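PDB 4H7L: cupin 2 conserved barrel domain protein from Planctomyces limnophilus, which is of unknown function but binds copper(II) in a conserved cupin barrel. Local coordinates for residues A35-G40 and P118-A123; M16-S21 and H41-S46. All coordinates share one frame; numbering follows the deposited sequence.

Contact 1 (A35-G40 and P118-A123); sequences AQRAFG and PPFDPA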
# COMPACT_ATOMS: atom_id res chain seq x y z
N ALA B 35 -14.49 1.15 -5.01
CA ALA B 35 -13.48 0.81 -4.01
C ALA B 35 -13.67 -0.61 -3.49
O ALA B 35 -14.79 -1.03 -3.20
CB ALA B 35 -13.53 1.80 -2.86
N GLN B 36 -12.57 -1.34 -3.37
CA GLN B 36 -12.58 -2.65 -2.74
C GLN B 36 -11.71 -2.58 -1.49
O GLN B 36 -10.48 -2.68 -1.56
CB GLN B 36 -12.10 -3.73 -3.72
CG GLN B 36 -13.08 -3.98 -4.86
CD GLN B 36 -12.54 -4.89 -5.95
OE1 GLN B 36 -11.70 -4.49 -6.75
NE2 GLN B 36 -13.03 -6.12 -5.99
N ARG B 37 -12.36 -2.40 -0.34
CA ARG B 37 -11.67 -2.00 0.88
C ARG B 37 -11.33 -3.18 1.78
O ARG B 37 -12.18 -4.03 2.05
CB ARG B 37 -12.52 -0.98 1.64
CG ARG B 37 -13.06 0.15 0.77
CD ARG B 37 -13.56 1.32 1.60
NE ARG B 37 -13.87 2.50 0.79
CZ ARG B 37 -15.08 2.81 0.32
NH1 ARG B 37 -16.13 2.05 0.59
NH2 ARG B 37 -15.24 3.90 -0.41
N ALA B 38 -10.09 -3.22 2.26
CA ALA B 38 -9.63 -4.31 3.12
C ALA B 38 -9.03 -3.78 4.41
O ALA B 38 -8.53 -2.66 4.47
CB ALA B 38 -8.60 -5.15 2.38
N PHE B 39 -9.10 -4.60 5.46
CA PHE B 39 -8.44 -4.32 6.72
C PHE B 39 -8.95 -3.06 7.40
O PHE B 39 -8.17 -2.22 7.85
CB PHE B 39 -6.93 -4.22 6.51
CG PHE B 39 -6.34 -5.43 5.84
CD1 PHE B 39 -6.50 -6.69 6.40
CD2 PHE B 39 -5.63 -5.31 4.66
CE1 PHE B 39 -5.97 -7.80 5.79
CE2 PHE B 39 -5.10 -6.43 4.05
CZ PHE B 39 -5.26 -7.67 4.61
N GLY B 40 -10.27 -2.93 7.50
CA GLY B 40 -10.88 -1.82 8.20
C GLY B 40 -10.46 -1.75 9.66
O GLY B 40 -9.50 -2.40 10.08
N PRO B 118 -4.86 6.37 10.31
CA PRO B 118 -5.19 5.03 10.77
C PRO B 118 -6.26 4.43 9.87
O PRO B 118 -6.56 5.01 8.82
CB PRO B 118 -5.74 5.26 12.19
CG PRO B 118 -5.40 6.68 12.54
CD PRO B 118 -5.33 7.41 11.24
N PRO B 119 -6.84 3.28 10.26
CA PRO B 119 -7.81 2.65 9.37
C PRO B 119 -8.86 3.64 8.87
O PRO B 119 -9.32 4.50 9.61
CB PRO B 119 -8.44 1.57 10.25
CG PRO B 119 -7.37 1.24 11.24
CD PRO B 119 -6.68 2.54 11.52
N PHE B 120 -9.23 3.49 7.60
CA PHE B 120 -10.16 4.39 6.93
C PHE B 120 -11.48 4.60 7.66
O PHE B 120 -12.11 3.66 8.13
CB PHE B 120 -10.43 3.84 5.52
CG PHE B 120 -11.60 4.47 4.84
CD1 PHE B 120 -11.46 5.66 4.17
CD2 PHE B 120 -12.83 3.85 4.87
CE1 PHE B 120 -12.54 6.23 3.53
CE2 PHE B 120 -13.92 4.41 4.24
CZ PHE B 120 -13.78 5.61 3.57
N ASP B 121 -11.89 5.87 7.75
CA ASP B 121 -13.17 6.25 8.35
C ASP B 121 -13.90 7.19 7.39
O ASP B 121 -13.44 8.31 7.14
CB ASP B 121 -12.92 6.94 9.70
CG ASP B 121 -14.17 7.60 10.27
OD1 ASP B 121 -15.29 7.18 9.91
OD2 ASP B 121 -14.02 8.54 11.08
N PRO B 122 -15.05 6.75 6.85
CA PRO B 122 -15.74 7.52 5.81
C PRO B 122 -16.26 8.87 6.31
O PRO B 122 -16.51 9.76 5.50
CB PRO B 122 -16.90 6.61 5.43
CG PRO B 122 -17.18 5.82 6.65
CD PRO B 122 -15.83 5.58 7.28
N ALA B 123 -16.42 9.01 7.62
CA ALA B 123 -16.89 10.26 8.20
C ALA B 123 -15.89 11.39 7.96
O ALA B 123 -16.27 12.57 7.98
CB ALA B 123 -17.12 10.08 9.68

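Contact 2 (M16-S21 and H41-S46); sequences MPQMIS and HDAGTS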
# COMPACT_ATOMS: atom_id res chain seq x y z
N MSE B 16 -3.15 -12.51 14.76
CA MSE B 16 -3.26 -13.53 13.74
C MSE B 16 -3.16 -12.90 12.35
O MSE B 16 -3.75 -11.85 12.10
CB MSE B 16 -4.59 -14.27 13.88
CG MSE B 16 -4.69 -15.54 13.06
SE MSE B 16 -6.33 -16.50 13.43
CE MSE B 16 -6.04 -16.88 15.32
N PRO B 17 -2.41 -13.54 11.45
CA PRO B 17 -2.34 -13.06 10.07
C PRO B 17 -3.70 -13.13 9.38
O PRO B 17 -4.54 -13.97 9.73
CB PRO B 17 -1.36 -14.03 9.40
CG PRO B 17 -1.39 -15.25 10.24
CD PRO B 17 -1.63 -14.78 11.64
N GLN B 18 -3.93 -12.25 8.42
CA GLN B 18 -5.17 -12.27 7.65
C GLN B 18 -4.85 -12.28 6.17
O GLN B 18 -3.82 -11.77 5.74
CB GLN B 18 -6.04 -11.06 7.98
CG GLN B 18 -6.50 -11.00 9.42
CD GLN B 18 -7.09 -9.65 9.78
OE1 GLN B 18 -8.15 -9.28 9.29
NE2 GLN B 18 -6.38 -8.89 10.62
N MSE B 19 -5.75 -12.86 5.39
CA MSE B 19 -5.54 -13.03 3.97
C MSE B 19 -6.82 -12.68 3.23
O MSE B 19 -7.87 -13.27 3.46
CB MSE B 19 -5.15 -14.47 3.69
CG MSE B 19 -4.14 -14.63 2.58
SE MSE B 19 -3.41 -16.44 2.54
CE MSE B 19 -4.08 -16.98 0.79
N ILE B 20 -6.73 -11.70 2.34
CA ILE B 20 -7.89 -11.25 1.58
C ILE B 20 -7.51 -11.02 0.14
O ILE B 20 -6.43 -10.52 -0.15
CB ILE B 20 -8.44 -9.93 2.13
CG1 ILE B 20 -8.38 -9.91 3.66
CG2 ILE B 20 -9.86 -9.71 1.62
CD1 ILE B 20 -9.26 -8.85 4.30
N SER B 21 -8.40 -11.39 -0.78
CA SER B 21 -8.19 -11.10 -2.19
C SER B 21 -8.90 -9.80 -2.55
O SER B 21 -10.13 -9.76 -2.63
CB SER B 21 -8.69 -12.24 -3.07
OG SER B 21 -8.56 -11.89 -4.44
N HIS B 41 -11.18 -0.95 10.44
CA HIS B 41 -10.84 -0.74 11.84
C HIS B 41 -11.06 -2.02 12.64
O HIS B 41 -10.31 -2.32 13.57
CB HIS B 41 -11.66 0.40 12.43
CG HIS B 41 -10.87 1.29 13.35
ND1 HIS B 41 -10.97 2.66 13.32
CD2 HIS B 41 -9.96 1.00 14.31
CE1 HIS B 41 -10.17 3.18 14.23
NE2 HIS B 41 -9.54 2.19 14.84
N ASP B 42 -12.10 -2.77 12.27
CA ASP B 42 -12.41 -4.03 12.95
C ASP B 42 -11.29 -5.06 12.78
O ASP B 42 -11.25 -6.05 13.51
CB ASP B 42 -13.72 -4.61 12.41
CG ASP B 42 -14.95 -3.78 12.77
OD1 ASP B 42 -15.90 -3.75 11.96
OD2 ASP B 42 -14.96 -3.16 13.85
N ALA B 43 -10.39 -4.84 11.82
CA ALA B 43 -9.40 -5.85 11.44
C ALA B 43 -8.17 -5.90 12.35
O ALA B 43 -7.40 -6.85 12.30
CB ALA B 43 -8.98 -5.63 9.99
N GLY B 44 -7.99 -4.87 13.18
CA GLY B 44 -6.87 -4.86 14.11
C GLY B 44 -5.58 -4.31 13.53
O GLY B 44 -4.63 -4.03 14.26
N THR B 45 -5.54 -4.14 12.21
CA THR B 45 -4.36 -3.59 11.56
C THR B 45 -4.29 -2.09 11.81
O THR B 45 -5.27 -1.49 12.25
CB THR B 45 -4.37 -3.85 10.04
OG1 THR B 45 -5.50 -3.18 9.45
CG2 THR B 45 -4.47 -5.34 9.76
N SER B 46 -3.13 -1.50 11.54
CA SER B 46 -2.93 -0.07 11.77
C SER B 46 -3.34 0.76 10.56
O SER B 46 -3.49 1.98 10.65
CB SER B 46 -1.47 0.21 12.10
OG SER B 46 -1.15 -0.20 13.41

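Contact 1 (A35-G40 and P118-A123)
Arg37 and Phe120 make the main side-chain meeting here: NE of Arg37 lies 3.9 Å from CE2 of Phe120, and CD of the arginine rests 4.1 Å from the same carbon. The guanidinium and ring planes are only 4° apart, yet the ring does not sit squarely over the cationic group; just its CE2 corner comes over one face of the guanidinium, while NE reaches the ring obliquely. The contact is van der Waals in kind, the two flat groups being nearly parallel but shifted. Arginine suits the place because its long chain brings CD and NE to the ring, which a shorter side chain would not reach. Farther down, atom CB of Pro119 touches atom C of Gly40 at 3.9 Å, a rigid ring set against bare glycine backbone.

Several features hold these groups in position. The Arg37 chain runs extended from CG to NE, with CG anti to the carbonyl carbon (chi1 -48°), which carries the guanidinium from the strand out to the ring. CB of Ala35 lies 3.5 Å above the guanidinium plane near its rim. N of Pro122 stands over a face of the Phe120 ring, and His50 meets that ring edge-to-face. Phenylalanine fits because its flat, nonpolar ring can take both Arg37 and His50, close to the cupin copper site, whose ligands include His63 and Glu68. The backbone N of Phe120 is hydrogen-bonded to OG of Ser48. Just beyond, OD1 of Asp121 accepts from N of Ala123 at 3.1 Å, an Asx turn.

Strand 33-38 pairs antiparallel with 28-30 and 48-54, and strand 48-54 pairs in turn with 110-117. The contact therefore spans strand 48-54, joining the end of 33-38 to the loop that leaves 110-117.

Contact 2 (M16-S21 and H41-S46)
The polar link between Gln18 and Ala43 is a single hydrogen bond, from NE2 of Gln18 to the backbone O of Ala43 at 2.8 Å. It is somewhat bent, with an N-H...O angle of 147°, and the donor stands 16° out of the carbonyl plane. Glutamine is long enough to bridge the gap: CG is anti to the carbonyl carbon (chi1 -62°) and the chain stays extended beyond it, delivering the amide to the turn.

Van der Waals contact is slight: methyl groups rest against the polar atoms of the amide. OE1 of Gln18 lies 3.8 Å from CB of Ala43, whose small methyl lets the amide come close. On the NE2 side of Gln18, CG2 of Thr45 approaches to 4.1 Å, while OG1 of Thr45 is hydrogen-bonded to O of Val47 and so is engaged with its own loop.

Strand 18-21 forms an antiparallel ladder with a strand of the second subunit, and N of Ser46 is hydrogen-bonded to OE1 of Gln67 of that subunit, so the contact is part of the dimer interface. Replacing Gln18 by an alanine is likely to leave the Ala43 carbonyl without this donor and to open a gap beside the Ala43 and Thr45 methyls. With one neutral amide bond and few methyl contacts, the two segments are joined by a directional tether rather than by extensive burial or charge.

How the contacts relate
Contacts 1 and 2 have centres about 11 Å apart and are joined along the chain, since residues 35-40 run directly into 41-46. They also touch: CD of Pro119 lies 3.4 Å from O of Ser46, and O of Phe39 is 3.3 Å from OG1 of Thr45. The Phe39 side chain packs on Gln18, Ile20 and Thr45, so it sits between strand 18-21 and the loop. Contact 1 is the one nearer the metal: the Phe120 side chain lies about 7 Å from the copper ion and about 5 Å from the side chain of its ligand Glu68. Contact 2 lies away from the copper and at the subunit interface, which Phe39 of contact 1 also reaches.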